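Local coordinates for carbohydrate-binding module family 14 protein (Pseudocercospora fuligena, PDB 4Z4A) that probably binds chitin as a fungal effector of the CBM14 family, an Avr4 ortholog linked to recognition by the Cf-4 receptor, at residues P47-K50 and Y55-C58. Sequence-based numbering, arbitrary orientation.
Sequences PSPK and YIQC
The side chain of I56 runs alongside P47-P49 and touches all three residues with its CG1-CD1 arm. CG1 stands anti to the carbonyl carbon (chi1 -68°) and CD1 extends the chain (chi2 174°), which carries the terminal methyl to P49, where CD1 lies 3.9 Å from ring atom CD. The two side chains cross at about a right angle. The same methyl sits 3.8 Å from the backbone O of P47 and also meets S48 CA. CG1 packs against S48 CB at 4.2 Å. These are neighbouring strands of the antiparallel hairpin 45-48/54-60 in the CBM14 domain; no hydrogen bond joins 47-50 to 55-58, and I56 is bonded through its backbone to Y46. S48 shapes the bend itself: OG, anti to the backbone N, accepts from K50 N at 2.9 Å with an N-H...O angle of 149°, an ST turn. F26, from a loop earlier in the chain, touches both P49 and I56. Y55 CA lies 4.1 Å from S48 N, but its ring leads away from 47-50 and stacks with W81.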
ATOM      1  N   PRO B  47       2.388 -11.654   4.267  1.00 26.97           N
ATOM      2  CA  PRO B  47       3.794 -11.948   4.365  1.00 28.06           C
ATOM      3  C   PRO B  47       4.245 -12.708   3.116  1.00 31.27           C
ATOM      4  O   PRO B  47       3.418 -13.369   2.479  1.00 33.18           O
ATOM      5  CB  PRO B  47       3.916 -12.830   5.604  1.00 29.69           C
ATOM      6  CG  PRO B  47       2.549 -13.121   6.063  1.00 31.97           C
ATOM      7  CD  PRO B  47       1.572 -12.345   5.275  1.00 29.10           C
ATOM      8  N   SER B  48       5.504 -12.565   2.772  1.00 34.22           N
ATOM      9  CA  SER B  48       6.112 -13.405   1.755  1.00 37.15           C
ATOM     10  C   SER B  48       6.713 -14.632   2.441  1.00 39.95           C
ATOM     11  O   SER B  48       7.546 -14.482   3.336  1.00 36.25           O
ATOM     12  CB  SER B  48       7.204 -12.665   1.021  1.00 40.13           C
ATOM     13  OG  SER B  48       8.032 -13.569   0.325  1.00 43.83           O
ATOM     14  N   PRO B  49       6.303 -15.847   2.016  1.00 43.76           N
ATOM     15  CA  PRO B  49       6.989 -17.038   2.536  1.00 45.59           C
ATOM     16  C   PRO B  49       8.446 -17.114   2.068  1.00 47.49           C
ATOM     17  O   PRO B  49       9.179 -17.989   2.492  1.00 51.59           O
ATOM     18  CB  PRO B  49       6.172 -18.217   1.970  1.00 47.39           C
ATOM     19  CG  PRO B  49       5.000 -17.643   1.258  1.00 47.87           C
ATOM     20  CD  PRO B  49       5.322 -16.199   0.965  1.00 47.99           C
ATOM     21  N   LYS B  50       8.883 -16.188   1.228  1.00 47.14           N
ATOM     22  CA  LYS B  50      10.222 -16.236   0.675  1.00 46.80           C
ATOM     23  C   LYS B  50      11.245 -15.265   1.283  1.00 46.20           C
ATOM     24  O   LYS B  50      12.443 -15.480   1.162  1.00 42.72           O
ATOM     25  CB  LYS B  50      10.075 -16.067  -0.835  1.00 51.94           C
ATOM     26  CG  LYS B  50      11.302 -15.692  -1.639  1.00 58.11           C
ATOM     27  CD  LYS B  50      10.906 -15.413  -3.090  1.00 62.11           C
ATOM     28  CE  LYS B  50       9.888 -16.420  -3.632  1.00 62.31           C
ATOM     29  NZ  LYS B  50       9.340 -15.995  -4.945  1.00 62.48           N
ATOM     30  N   TYR B  55       7.033  -8.309   1.049  1.00 30.06           N
ATOM     31  CA  TYR B  55       5.667  -8.792   1.286  1.00 27.33           C
ATOM     32  C   TYR B  55       4.998  -9.058  -0.042  1.00 28.42           C
ATOM     33  O   TYR B  55       5.613  -8.907  -1.114  1.00 31.44           O
ATOM     34  CB  TYR B  55       4.852  -7.762   2.118  1.00 26.27           C
ATOM     35  CG  TYR B  55       4.751  -6.411   1.435  1.00 26.76           C
ATOM     36  CD1 TYR B  55       5.824  -5.501   1.465  1.00 26.96           C
ATOM     37  CD2 TYR B  55       3.571  -6.022   0.792  1.00 24.95           C
ATOM     38  CE1 TYR B  55       5.731  -4.280   0.836  1.00 26.93           C
ATOM     39  CE2 TYR B  55       3.472  -4.800   0.160  1.00 26.44           C
ATOM     40  CZ  TYR B  55       4.537  -3.915   0.206  1.00 27.07           C
ATOM     41  OH  TYR B  55       4.443  -2.674  -0.414  1.00 28.15           O
ATOM     42  N   ILE B  56       3.768  -9.551   0.028  1.00 26.79           N
ATOM     43  CA  ILE B  56       2.973  -9.828  -1.129  1.00 27.72           C
ATOM     44  C   ILE B  56       1.719  -8.939  -1.075  1.00 28.15           C
ATOM     45  O   ILE B  56       1.034  -8.870  -0.033  1.00 26.21           O
ATOM     46  CB  ILE B  56       2.545 -11.284  -1.169  1.00 31.74           C
ATOM     47  CG1 ILE B  56       3.777 -12.186  -1.407  1.00 33.18           C
ATOM     48  CG2 ILE B  56       1.472 -11.501  -2.254  1.00 31.57           C
ATOM     49  CD1 ILE B  56       3.452 -13.659  -1.307  1.00 38.50           C
ATOM     50  N   GLN B  57       1.470  -8.232  -2.177  1.00 27.99           N
ATOM     51  CA  GLN B  57       0.186  -7.544  -2.359  1.00 27.11           C
ATOM     52  C   GLN B  57      -0.548  -8.223  -3.481  1.00 29.19           C
ATOM     53  O   GLN B  57       0.039  -8.453  -4.575  1.00 29.36           O
ATOM     54  CB  GLN B  57       0.382  -6.086  -2.688  1.00 28.63           C
ATOM     55  CG  GLN B  57      -0.919  -5.307  -2.873  1.00 28.51           C
ATOM     56  CD  GLN B  57      -0.688  -3.813  -2.773  1.00 30.59           C
ATOM     57  OE1 GLN B  57       0.431  -3.369  -2.551  1.00 31.43           O
ATOM     58  NE2 GLN B  57      -1.737  -3.042  -2.919  1.00 32.50           N
ATOM     59  N   CYS B  58      -1.820  -8.547  -3.234  1.00 29.03           N
ATOM     60  CA  CYS B  58      -2.727  -9.033  -4.264  1.00 31.04           C
ATOM     61  C   CYS B  58      -3.564  -7.890  -4.803  1.00 30.48           C
ATOM     62  O   CYS B  58      -4.146  -7.123  -4.058  1.00 28.94           O
ATOM     63  CB  CYS B  58      -3.617 -10.151  -3.740  1.00 33.87           C
ATOM     64  SG  CYS B  58      -2.675 -11.674  -3.620  1.00 34.86           S
TER